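Local atomic coordinates of foldase protein PrsA 2 (Bacillus anthracis, PDB entry 6VJ4), a protein that helps secreted proteins fold outside the cell after translocation, is important for secretion of the protective antigen, and has peptidyl-prolyl cis-trans isomerase activity. Residues P108-S113 and I193-K198; H114-D119 and G189-K194. One frame throughout, in Å; residues are numbered along the deposited sequence.

Interaction 1: P108-S113 and I193-K198; sequences PEIKAS and IKLTGK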
loop_
_atom_site.group_PDB
_atom_site.type_symbol
_atom_site.label_atom_id
_atom_site.label_comp_id
_atom_site.label_asym_id
_atom_site.label_seq_id
_atom_site.Cartn_x
_atom_site.Cartn_y
_atom_site.Cartn_z
ATOM N N PRO A 108 40.071 12.085 -6.385
ATOM C CA PRO A 108 41.226 11.760 -5.570
ATOM C C PRO A 108 40.874 11.735 -4.081
ATOM O O PRO A 108 39.976 12.464 -3.669
ATOM C CB PRO A 108 42.216 12.902 -5.816
ATOM C CG PRO A 108 41.404 14.010 -6.449
ATOM C CD PRO A 108 40.161 13.395 -7.050
ATOM N N GLU A 109 41.530 10.840 -3.345
ATOM C CA GLU A 109 41.434 10.849 -1.870
ATOM C C GLU A 109 42.007 12.196 -1.423
ATOM O O GLU A 109 43.032 12.629 -1.993
ATOM C CB GLU A 109 42.210 9.622 -1.387
ATOM C CG GLU A 109 41.981 9.209 0.034
ATOM C CD GLU A 109 42.707 7.932 0.443
ATOM O OE1 GLU A 109 43.318 7.281 -0.424
ATOM O OE2 GLU A 109 42.659 7.598 1.626
ATOM N N ILE A 110 41.351 12.851 -0.470
ATOM C CA ILE A 110 41.838 14.171 0.020
ATOM C C ILE A 110 41.972 14.144 1.536
ATOM O O ILE A 110 41.307 13.341 2.205
ATOM C CB ILE A 110 40.937 15.337 -0.404
ATOM C CG1 ILE A 110 39.469 15.094 -0.045
ATOM C CG2 ILE A 110 41.100 15.633 -1.888
ATOM C CD1 ILE A 110 38.591 16.340 -0.148
ATOM N N LYS A 111 42.841 15.013 2.024
ATOM C CA LYS A 111 42.980 15.193 3.473
ATOM C C LYS A 111 42.537 16.616 3.767
ATOM O O LYS A 111 42.878 17.525 3.006
ATOM C CB LYS A 111 44.413 14.945 3.942
ATOM C CG LYS A 111 44.599 15.076 5.438
ATOM C CD LYS A 111 45.954 14.653 5.900
ATOM C CE LYS A 111 47.073 15.490 5.334
ATOM N NZ LYS A 111 48.340 15.202 6.066
ATOM N N ALA A 112 41.761 16.762 4.819
ATOM C CA ALA A 112 41.311 18.109 5.196
ATOM C C ALA A 112 41.205 18.210 6.708
ATOM O O ALA A 112 41.082 17.177 7.407
ATOM C CB ALA A 112 39.956 18.409 4.596
ATOM N N SER A 113 41.223 19.442 7.160
ATOM C CA SER A 113 40.890 19.734 8.575
ATOM C C SER A 113 39.612 20.556 8.578
ATOM O O SER A 113 39.316 21.230 7.574
ATOM C CB SER A 113 41.982 20.473 9.305
ATOM O OG SER A 113 43.174 19.702 9.310
ATOM N N ILE A 193 36.620 24.813 6.473
ATOM C CA ILE A 193 37.397 23.658 5.954
ATOM C C ILE A 193 38.747 24.130 5.415
ATOM O O ILE A 193 38.804 25.219 4.763
ATOM C CB ILE A 193 36.599 22.952 4.835
ATOM C CG1 ILE A 193 35.168 22.614 5.245
ATOM C CG2 ILE A 193 37.362 21.728 4.321
ATOM C CD1 ILE A 193 34.287 22.117 4.094
ATOM N N LYS A 194 39.785 23.359 5.702
ATOM C CA LYS A 194 41.119 23.623 5.139
ATOM C C LYS A 194 41.568 22.368 4.392
ATOM O O LYS A 194 41.628 21.310 5.001
ATOM C CB LYS A 194 42.120 23.996 6.233
ATOM C CG LYS A 194 43.502 24.305 5.710
ATOM C CD LYS A 194 44.492 24.780 6.731
ATOM C CE LYS A 194 44.717 23.796 7.854
ATOM N NZ LYS A 194 45.887 24.181 8.693
ATOM N N LEU A 195 41.864 22.493 3.096
ATOM C CA LEU A 195 42.362 21.308 2.376
ATOM C C LEU A 195 43.852 21.149 2.658
ATOM O O LEU A 195 44.576 22.109 2.488
ATOM C CB LEU A 195 42.111 21.490 0.879
ATOM C CG LEU A 195 42.557 20.294 0.038
ATOM C CD1 LEU A 195 41.692 19.075 0.272
ATOM C CD2 LEU A 195 42.554 20.685 -1.426
ATOM N N THR A 196 44.301 19.943 3.013
ATOM C CA THR A 196 45.729 19.812 3.397
ATOM C C THR A 196 46.451 18.744 2.587
ATOM O O THR A 196 47.680 18.676 2.714
ATOM C CB THR A 196 45.854 19.500 4.890
ATOM O OG1 THR A 196 45.095 18.334 5.185
ATOM C CG2 THR A 196 45.324 20.621 5.757
ATOM N N GLY A 197 45.718 17.972 1.801
ATOM C CA GLY A 197 46.361 16.914 1.001
ATOM C C GLY A 197 45.474 16.427 -0.121
ATOM O O GLY A 197 44.250 16.478 -0.005
ATOM N N LYS A 198 46.106 15.945 -1.194
ATOM C CA LYS A 198 45.335 15.374 -2.311
ATOM C C LYS A 198 46.226 14.294 -2.919
ATOM O O LYS A 198 47.383 14.599 -3.292
ATOM C CB LYS A 198 44.952 16.453 -3.327
ATOM C CG LYS A 198 44.146 15.928 -4.507
ATOM C CD LYS A 198 43.721 16.998 -5.478
ATOM C CE LYS A 198 42.544 17.793 -4.980
ATOM N NZ LYS A 198 42.220 18.918 -5.891
HETATM O O HOH W 1 44.436 18.013 7.808
#
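K111 and T196 meet with their side chains crossed at about a right angle: OG1 of T196 lies against the aliphatic part of the lysine, 3.3 Å from K111 CG, and K111 CE also comes near it. The threonine sits at a classic beta bulge, where T196 and G197 both face K111 across two antiparallel strands. Both backbone amides reach K111 O from the same face of its carbonyl plane; T196 N is the closer donor at 2.8 Å and nearly straight (169°), whereas the bond from G197 N is more bent (137°). K111 N completes the bulge by donating to G197 O. With T196 OG1 placed between its own backbone N and carbonyl carbon (chi1 56°), the hydroxyl also comes beside K111 O, at most a weak bond, and shares a water with S113 OG. That water donates to S113 OG over 2.6 Å and lies 2.7 Å from T196 OG1, bridging the two hydroxyls. G197 has no side chain, and a CB there would crowd K111 CB. On the other face of the sheet I110 and L195 cross at about a right angle, L195 CD1 lying 3.9 Å from I110 CB. K198 runs side by side with I110 and P108, all pointing the same way, and its CG packs 3.8 Å from P108 CB. Beyond the bulge, S113 and K194 form a regular pair joined by two backbone bonds. K194 NZ leads away to a salt bridge with E137 of helix 136-143, whose F136 touches S113. Strand 155-159 flanks 110-113 on its other edge, while helix 166-174 packs on I110 and I193 from the face that also carries L195.

Interaction 2: H114-D119 and G189-K194; sequences HILVSD and GYHIIK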
loop_
_atom_site.group_PDB
_atom_site.type_symbol
_atom_site.label_atom_id
_atom_site.label_comp_id
_atom_site.label_asym_id
_atom_site.label_seq_id
_atom_site.Cartn_x
_atom_site.Cartn_y
_atom_site.Cartn_z
ATOM N N HIS A 114 38.883 20.558 9.692
ATOM C CA HIS A 114 37.705 21.447 9.731
ATOM C C HIS A 114 37.431 21.864 11.173
ATOM O O HIS A 114 37.952 21.208 12.134
ATOM C CB HIS A 114 36.442 20.824 9.122
ATOM C CG HIS A 114 35.734 19.812 9.957
ATOM N ND1 HIS A 114 34.344 19.757 10.013
ATOM C CD2 HIS A 114 36.180 18.813 10.758
ATOM C CE1 HIS A 114 33.979 18.755 10.810
ATOM N NE2 HIS A 114 35.084 18.173 11.306
ATOM N N ILE A 115 36.699 22.959 11.267
ATOM C CA ILE A 115 36.124 23.448 12.543
ATOM C C ILE A 115 34.615 23.473 12.337
ATOM O O ILE A 115 34.181 24.117 11.363
ATOM C CB ILE A 115 36.689 24.827 12.879
ATOM C CG1 ILE A 115 38.212 24.742 13.004
ATOM C CG2 ILE A 115 36.004 25.404 14.110
ATOM C CD1 ILE A 115 38.886 26.052 13.104
ATOM N N LEU A 116 33.883 22.771 13.198
ATOM C CA LEU A 116 32.406 22.718 13.128
ATOM C C LEU A 116 31.791 23.565 14.244
ATOM O O LEU A 116 32.144 23.360 15.419
ATOM C CB LEU A 116 31.956 21.266 13.249
ATOM C CG LEU A 116 30.448 21.061 13.328
ATOM C CD1 LEU A 116 29.765 21.590 12.078
ATOM C CD2 LEU A 116 30.140 19.578 13.517
ATOM N N VAL A 117 30.929 24.500 13.869
ATOM C CA VAL A 117 30.213 25.352 14.865
ATOM C C VAL A 117 28.727 25.392 14.497
ATOM O O VAL A 117 28.370 25.106 13.370
ATOM C CB VAL A 117 30.814 26.761 15.028
ATOM C CG1 VAL A 117 32.225 26.715 15.602
ATOM C CG2 VAL A 117 30.766 27.585 13.753
ATOM N N SER A 118 27.854 25.677 15.460
ATOM C CA SER A 118 26.411 25.639 15.107
ATOM C C SER A 118 25.933 27.021 14.657
ATOM O O SER A 118 24.948 27.092 13.907
ATOM C CB SER A 118 25.604 25.129 16.275
ATOM O OG SER A 118 25.942 25.858 17.437
ATOM N N ASP A 119 26.621 28.066 15.103
ATOM C CA ASP A 119 26.201 29.469 14.857
ATOM C C ASP A 119 26.971 29.993 13.646
ATOM O O ASP A 119 28.207 29.945 13.713
ATOM C CB ASP A 119 26.481 30.303 16.107
ATOM C CG ASP A 119 25.954 31.724 16.039
ATOM O OD1 ASP A 119 24.735 31.899 16.220
ATOM O OD2 ASP A 119 26.769 32.639 15.775
ATOM N N GLY A 189 25.915 21.500 10.888
ATOM C CA GLY A 189 26.124 22.892 11.341
ATOM C C GLY A 189 26.911 23.668 10.299
ATOM O O GLY A 189 26.638 23.476 9.114
ATOM N N TYR A 190 27.867 24.502 10.724
ATOM C CA TYR A 190 28.681 25.262 9.751
ATOM C C TYR A 190 30.130 24.834 9.894
ATOM O O TYR A 190 30.655 24.812 11.037
ATOM C CB TYR A 190 28.581 26.776 9.969
ATOM C CG TYR A 190 27.227 27.319 9.634
ATOM C CD1 TYR A 190 26.915 27.708 8.344
ATOM C CD2 TYR A 190 26.245 27.405 10.610
ATOM C CE1 TYR A 190 25.650 28.188 8.028
ATOM C CE2 TYR A 190 24.981 27.880 10.309
ATOM C CZ TYR A 190 24.681 28.260 9.012
ATOM O OH TYR A 190 23.432 28.728 8.720
ATOM N N HIS A 191 30.781 24.587 8.752
ATOM C CA HIS A 191 32.176 24.121 8.756
ATOM C C HIS A 191 33.098 25.172 8.169
ATOM O O HIS A 191 32.700 25.853 7.208
ATOM C CB HIS A 191 32.389 22.878 7.867
ATOM C CG HIS A 191 31.497 21.728 8.148
ATOM N ND1 HIS A 191 31.927 20.627 8.868
ATOM C CD2 HIS A 191 30.212 21.489 7.811
ATOM C CE1 HIS A 191 30.945 19.765 8.968
ATOM N NE2 HIS A 191 29.873 20.267 8.334
ATOM N N ILE A 192 34.247 25.330 8.803
ATOM C CA ILE A 192 35.364 26.046 8.158
ATOM C C ILE A 192 36.317 24.918 7.769
ATOM O O ILE A 192 36.739 24.147 8.662
ATOM C CB ILE A 192 36.003 27.098 9.057
ATOM C CG1 ILE A 192 34.992 28.190 9.415
ATOM C CG2 ILE A 192 37.219 27.676 8.375
ATOM C CD1 ILE A 192 34.463 28.963 8.229
ATOM N N ILE A 193 36.620 24.813 6.473
ATOM C CA ILE A 193 37.397 23.658 5.954
ATOM C C ILE A 193 38.747 24.130 5.415
ATOM O O ILE A 193 38.804 25.219 4.763
ATOM C CB ILE A 193 36.599 22.952 4.835
ATOM C CG1 ILE A 193 35.168 22.614 5.245
ATOM C CG2 ILE A 193 37.362 21.728 4.321
ATOM C CD1 ILE A 193 34.287 22.117 4.094
ATOM N N LYS A 194 39.785 23.359 5.702
ATOM C CA LYS A 194 41.119 23.623 5.139
ATOM C C LYS A 194 41.568 22.368 4.392
ATOM O O LYS A 194 41.628 21.310 5.001
ATOM C CB LYS A 194 42.120 23.996 6.233
ATOM C CG LYS A 194 43.502 24.305 5.710
ATOM C CD LYS A 194 44.492 24.780 6.731
ATOM C CE LYS A 194 44.717 23.796 7.854
ATOM N NZ LYS A 194 45.887 24.181 8.693
#
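H114 and H191 are hydrogen-bonded through their rings, ND1 to ND1, at 2.8 Å; either nitrogen could be the donor, so one ring presents N-H and the other a bare nitrogen. The rings meet rim to rim with their planes only 21° apart, and H114 ND1 lies in the plane of the H191 ring. Different first torsions start the two rings on their way: H114 CG sits between its backbone N and carbonyl carbon (chi1 76°), whereas H191 CG is anti to its carbonyl carbon (chi1 -54°). The far nitrogens are held as well, H114 NE2 by D146 and H191 NE2 by S186, and F168 makes edge-to-face contacts with both rings. L116 covers one face of the H191 ring, its CD1 making a CH-pi contact 3.9 Å from the centroid. Such a histidine pair on the central strands is a hallmark of the parvulin (PpiC-type) fold, where it lies at the active site, and its bonding here is consistent with that role. On the opposite face of the sheet I115, V117 and I192 form an apolar patch. I115 and I192 face each other across a hydrogen-bonded pair, and I115 packs on helix 136-143. V117 CG2 comes 4.4 Å from Y190 CB, while V117 also touches helix 120-131. The Y190 ring turns its edge to the chain leaving the strand, with S118 O in its plane 3.6 Å from CD2. G189 lies close against V117 and L116, where a CB would clash with V117 O. Just beyond V117, D119 OD2 caps E122 N at the start of helix 120-131.

From the N terminus the chain passes through the five helices between 28 and 104 before strand 110-117, whose first half enters interaction 1 and whose second half enters interaction 2. It then leaves through helix 120-131 and runs by way of helices, strand 155-159 and strand 184-186 to strand 189-198. Returning antiparallel, that strand meets 114-119 first, closing the shorter loop of 69 residues, and then 108-113, closing the longer one of 79. The two closures are therefore concentric and do not cross, sharing I193 and K194 where they meet. Together they join the two central strands of the four-stranded sheet along their length, within the PpiC-type isomerase domain, before the chain continues into helix 204-220.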